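Local coordinates for protein type II restriction enzyme BsoBI (Geobacillus stearothermophilus, PDB 1DC1) that recognises the double-stranded DNA sequence 5'-CYCGRG-3' as a homodimeric type II restriction endonuclease and cleaves it after the first C, at residues L142-A145 with L150-A153; L301-N306 with C317-N322. All coordinates share one frame; numbering follows the deposited sequence. Where two conformers were deposited one is given.

Interaction 1 of 2, residues L142-A145 with L150-A153; sequences LTRA and LDIA
The tip of Arg144 reaches along one helix to Asp151, two turns on, the side chains crossing at about a right angle and meeting through a single pair of atoms, NH2 of Arg144 and OD2 of Asp151. At 3.8 Å this is a long salt bridge without a hydrogen bond. The oxygen comes in at the edge of the guanidinium, close to its plane, but the carboxylate is turned 55° against that plane. Asp151 OD1 stays 5.7 Å from Arg144 NH2, so this is a one-point pairing and not a two-pronged one. The CA atoms of Arg144 and Asp151 are 10.2 Å apart, and the arginine chain has to bridge that distance: with CG anti to the backbone N (chi1 179°), it bends at the next two torsions, which swings its tip toward the helix end. In the second shell, Glu181 takes NH1 in a salt bridge, and Asp177 pairs with NH2 through OD1. Asp177 OD2 also lies close to Asp151 OD2, so the arginine probably eases the repulsion between two neighbouring carboxylates. The Arg144-Asp151 pair lies on the last turns of helix 110-152; Glu181 and Asp177 come from outside it. Elsewhere on these turns, Leu142, Ala145 and Leu150 pack against helix 310-321, while Leu150 also touches strands 184-191 and 157-161, the latter reached by Asp151 too through Tyr157.

Interaction 2 of 2, residues L301-N306 with C317-N322; sequences LTNSAN and CRWIIN
Asn303 OD1 accepts the backbone N-H of Ser304 at 2.8 Å, a bent bond that ties the side-chain amide to its own strand while its other end, ND2, reaches the indole of Trp319. The setting is the PD-(D/E)XK nuclease fold: 303-306 is an outermost strand of the main sheet, and the following helix 310-321 brings Trp319 back alongside, its CG anti to the backbone N (chi1 168°), which carries the indole out to Asn303 and Thr302. Asn303 ND2 sits over one face of the ring, displaced toward its rim, with Trp319 CE3 3.4 Å away. The amide stands steeply on the indole, planes 71° apart. Asn303 CB makes a CH-pi contact, 4.2 Å from the centroid of the six-membered ring of Trp319. Thr302 adds its methyl, CG2 lying obliquely 3.7 Å from Trp319 CZ2, while its OG1 turns to the backbone N of Thr277. Pro6, Lys276 and Ile278 also touch the indole. An alanine in place of Trp319 would probably leave the Asn303 amide and the Thr302 methyl without the ring they rest on, opening a gap between the start of the strand and the helix. The Asn303 side chain is about 12 Å from that of Glu240, a predicted magnesium ligand. Just past Trp319, at the helix's C-terminal end, Asn322 ND2 donates to Arg318 O at 2.9 Å, from 35° above the carbonyl plane.

In the fold
Neither contact belongs to the deep core. Interaction 1 is a surface pairing of charges within one long helix, lengthwise along its final turns; interaction 2 is partly buried and ties an edge strand to the helix that follows it, relying on an aromatic face, an amide and a methyl group. The two still meet through helix 310-321, which packs its apolar side on helix 110-152. There Ala145 CB lies 3.6 Å from Cys317 SG, and Leu150 CD2 is 3.8 Å from Ile321 CG2. Helix 310-321 thus turns Trp319 to the sheet edge and Cys317 and Ile321 to the long helix, whose charged pair lies on another flank.

Interaction 1 of 2, residues L142-A145 with L150-A153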
loop_
_atom_site.group_PDB
_atom_site.type_symbol
_atom_site.label_atom_id
_atom_site.label_comp_id
_atom_site.label_asym_id
_atom_site.label_seq_id
_atom_site.Cartn_x
_atom_site.Cartn_y
_atom_site.Cartn_z
ATOM N N LEU D 142 -13.874 -1.653 -16.692
ATOM C CA LEU D 142 -14.709 -0.489 -16.857
ATOM C C LEU D 142 -14.827 -0.132 -18.347
ATOM O O LEU D 142 -15.900 0.217 -18.822
ATOM C CB LEU D 142 -14.145 0.702 -16.099
ATOM C CG LEU D 142 -15.104 1.907 -16.156
ATOM C CD1 LEU D 142 -16.334 1.570 -15.328
ATOM C CD2 LEU D 142 -14.446 3.192 -15.642
ATOM N N THR D 143 -13.724 -0.214 -19.090
ATOM C CA THR D 143 -13.758 0.099 -20.519
ATOM C C THR D 143 -14.694 -0.883 -21.258
ATOM O O THR D 143 -15.459 -0.483 -22.144
ATOM C CB THR D 143 -12.350 0.020 -21.165
ATOM O OG1 THR D 143 -11.536 1.065 -20.650
ATOM C CG2 THR D 143 -12.431 0.222 -22.654
ATOM N N ARG D 144 -14.627 -2.164 -20.897
ATOM C CA ARG D 144 -15.484 -3.164 -21.539
ATOM C C ARG D 144 -16.935 -2.777 -21.294
ATOM O O ARG D 144 -17.760 -2.884 -22.207
ATOM C CB ARG D 144 -15.208 -4.562 -20.969
ATOM C CG ARG D 144 -16.059 -5.666 -21.541
ATOM C CD ARG D 144 -15.568 -5.969 -22.954
ATOM N NE ARG D 144 -16.475 -5.425 -23.973
ATOM C CZ ARG D 144 -16.222 -5.348 -25.282
ATOM N NH1 ARG D 144 -15.070 -5.773 -25.799
ATOM N NH2 ARG D 144 -17.175 -4.888 -26.078
ATOM N N ALA D 145 -17.259 -2.339 -20.072
ATOM C CA ALA D 145 -18.635 -1.919 -19.748
ATOM C C ALA D 145 -19.066 -0.665 -20.575
ATOM O O ALA D 145 -20.196 -0.573 -21.043
ATOM C CB ALA D 145 -18.758 -1.652 -18.252
ATOM N N LEU D 150 -22.017 1.445 -25.419
ATOM C CA LEU D 150 -22.069 2.190 -26.703
ATOM C C LEU D 150 -22.566 1.236 -27.786
ATOM O O LEU D 150 -23.440 1.610 -28.588
ATOM C CB LEU D 150 -20.683 2.761 -27.135
ATOM C CG LEU D 150 -20.134 3.897 -26.239
ATOM C CD1 LEU D 150 -18.668 4.174 -26.437
ATOM C CD2 LEU D 150 -20.918 5.117 -26.559
ATOM N N ASP D 151 -22.012 0.021 -27.799
ATOM C CA ASP D 151 -22.394 -0.986 -28.790
ATOM C C ASP D 151 -23.873 -1.311 -28.681
ATOM O O ASP D 151 -24.582 -1.313 -29.686
ATOM C CB ASP D 151 -21.595 -2.273 -28.605
ATOM C CG ASP D 151 -20.108 -2.102 -28.923
ATOM O OD1 ASP D 151 -19.739 -1.064 -29.516
ATOM O OD2 ASP D 151 -19.312 -3.005 -28.569
ATOM N N ILE D 152 -24.348 -1.590 -27.472
ATOM C CA ILE D 152 -25.766 -1.935 -27.272
ATOM C C ILE D 152 -26.699 -0.780 -27.697
ATOM O O ILE D 152 -27.839 -1.012 -28.152
ATOM C CB ILE D 152 -26.050 -2.389 -25.790
ATOM C CG1 ILE D 152 -25.212 -3.644 -25.452
ATOM C CG2 ILE D 152 -27.538 -2.794 -25.617
ATOM C CD1 ILE D 152 -24.854 -3.796 -23.988
ATOM N N ALA D 153 -26.188 0.447 -27.617
ATOM C CA ALA D 153 -26.957 1.628 -27.991
ATOM C C ALA D 153 -26.737 2.012 -29.445
ATOM O O ALA D 153 -27.253 3.035 -29.910
ATOM C CB ALA D 153 -26.579 2.809 -27.061
#

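Interaction 2 of 2, residues L301-N306 with C317-N322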
loop_
_atom_site.group_PDB
_atom_site.type_symbol
_atom_site.label_atom_id
_atom_site.label_comp_id
_atom_site.label_asym_id
_atom_site.label_seq_id
_atom_site.Cartn_x
_atom_site.Cartn_y
_atom_site.Cartn_z
ATOM N N LEU D 301 -20.204 14.037 -4.105
ATOM C CA LEU D 301 -19.800 13.023 -5.078
ATOM C C LEU D 301 -21.050 12.883 -5.972
ATOM O O LEU D 301 -22.172 12.826 -5.474
ATOM C CB LEU D 301 -19.466 11.711 -4.378
ATOM C CG LEU D 301 -18.591 10.604 -4.963
ATOM C CD1 LEU D 301 -17.225 11.143 -5.317
ATOM C CD2 LEU D 301 -18.509 9.435 -3.911
ATOM N N THR D 302 -20.859 12.853 -7.289
ATOM C CA THR D 302 -21.945 12.752 -8.268
ATOM C C THR D 302 -22.525 11.348 -8.475
ATOM O O THR D 302 -23.739 11.178 -8.660
ATOM C CB THR D 302 -21.506 13.286 -9.648
ATOM O OG1 THR D 302 -20.781 14.505 -9.467
ATOM C CG2 THR D 302 -22.711 13.555 -10.513
ATOM N N ASN D 303 -21.653 10.343 -8.441
ATOM C CA ASN D 303 -22.096 8.969 -8.636
ATOM C C ASN D 303 -21.040 7.999 -8.109
ATOM O O ASN D 303 -19.876 8.369 -7.872
ATOM C CB ASN D 303 -22.363 8.721 -10.128
ATOM C CG ASN D 303 -23.450 7.712 -10.369
ATOM O OD1 ASN D 303 -23.786 6.883 -9.503
ATOM N ND2 ASN D 303 -24.003 7.754 -11.564
ATOM N N SER D 304 -21.443 6.754 -7.931
ATOM C CA SER D 304 -20.529 5.735 -7.425
ATOM C C SER D 304 -21.053 4.370 -7.800
ATOM O O SER D 304 -22.250 4.194 -8.018
ATOM C CB SER D 304 -20.423 5.825 -5.912
ATOM O OG SER D 304 -19.535 4.860 -5.376
ATOM N N ALA D 305 -20.155 3.399 -7.910
ATOM C CA ALA D 305 -20.585 2.054 -8.215
ATOM C C ALA D 305 -19.601 1.042 -7.609
ATOM O O ALA D 305 -18.418 1.336 -7.460
ATOM C CB ALA D 305 -20.685 1.844 -9.717
ATOM N N ASN D 306 -20.120 -0.115 -7.196
ATOM C CA ASN D 306 -19.265 -1.167 -6.720
ATOM C C ASN D 306 -18.932 -1.945 -8.015
ATOM O O ASN D 306 -19.835 -2.494 -8.689
ATOM C CB ASN D 306 -19.979 -2.091 -5.757
ATOM C CG ASN D 306 -19.078 -3.161 -5.261
ATOM O OD1 ASN D 306 -18.492 -3.928 -6.040
ATOM N ND2 ASN D 306 -18.923 -3.217 -3.956
ATOM N N CYS D 317 -22.172 3.428 -16.273
ATOM C CA CYS D 317 -21.622 3.581 -17.633
ATOM C C CYS D 317 -22.635 4.181 -18.617
ATOM O O CYS D 317 -22.297 5.011 -19.447
ATOM C CB CYS D 317 -21.127 2.223 -18.153
ATOM S SG CYS D 317 -19.565 1.787 -17.394
ATOM N N ARG D 318 -23.884 3.758 -18.531
ATOM C CA ARG D 318 -24.912 4.317 -19.397
ATOM C C ARG D 318 -25.069 5.805 -19.048
ATOM O O ARG D 318 -25.189 6.650 -19.929
ATOM C CB ARG D 318 -26.189 3.505 -19.204
ATOM C CG ARG D 318 -27.439 4.160 -19.677
ATOM C CD ARG D 318 -28.584 3.150 -19.743
ATOM N NE ARG D 318 -29.546 3.536 -20.781
ATOM C CZ ARG D 318 -30.854 3.711 -20.592
ATOM N NH1 ARG D 318 -31.400 3.538 -19.388
ATOM N NH2 ARG D 318 -31.621 4.051 -21.627
ATOM N N TRP D 319 -25.022 6.123 -17.760
ATOM C CA TRP D 319 -25.104 7.492 -17.327
ATOM C C TRP D 319 -23.892 8.297 -17.860
ATOM O O TRP D 319 -24.060 9.435 -18.333
ATOM C CB TRP D 319 -25.132 7.524 -15.804
ATOM C CG TRP D 319 -24.917 8.908 -15.236
ATOM C CD1 TRP D 319 -25.818 9.938 -15.204
ATOM C CD2 TRP D 319 -23.725 9.404 -14.627
ATOM N NE1 TRP D 319 -25.268 11.037 -14.615
ATOM C CE2 TRP D 319 -23.981 10.742 -14.244
ATOM C CE3 TRP D 319 -22.461 8.848 -14.365
ATOM C CZ2 TRP D 319 -23.024 11.535 -13.613
ATOM C CZ3 TRP D 319 -21.507 9.640 -13.736
ATOM C CH2 TRP D 319 -21.794 10.965 -13.367
ATOM N N ILE D 320 -22.681 7.715 -17.778
ATOM C CA ILE D 320 -21.478 8.409 -18.226
ATOM C C ILE D 320 -21.538 8.790 -19.693
ATOM O O ILE D 320 -21.161 9.891 -20.078
ATOM C CB ILE D 320 -20.210 7.550 -17.991
ATOM C CG1 ILE D 320 -19.653 7.889 -16.616
ATOM C CG2 ILE D 320 -19.113 7.851 -19.056
ATOM C CD1 ILE D 320 -18.604 6.924 -16.146
ATOM N N ILE D 321 -22.017 7.855 -20.497
ATOM C CA ILE D 321 -22.121 8.033 -21.929
ATOM C C ILE D 321 -23.109 9.153 -22.301
ATOM O O ILE D 321 -22.977 9.805 -23.349
ATOM C CB ILE D 321 -22.524 6.655 -22.594
ATOM C CG1 ILE D 321 -21.292 5.752 -22.711
ATOM C CG2 ILE D 321 -23.103 6.863 -23.951
ATOM C CD1 ILE D 321 -21.632 4.378 -22.426
ATOM N N ASN D 322 -24.077 9.388 -21.423
ATOM C CA ASN D 322 -25.091 10.403 -21.678
ATOM C C ASN D 322 -24.851 11.736 -21.021
ATOM O O ASN D 322 -25.666 12.616 -21.176
ATOM C CB ASN D 322 -26.469 9.866 -21.280
ATOM C CG ASN D 322 -27.022 8.877 -22.303
ATOM O OD1 ASN D 322 -27.427 9.278 -23.407
ATOM N ND2 ASN D 322 -27.031 7.579 -21.953
#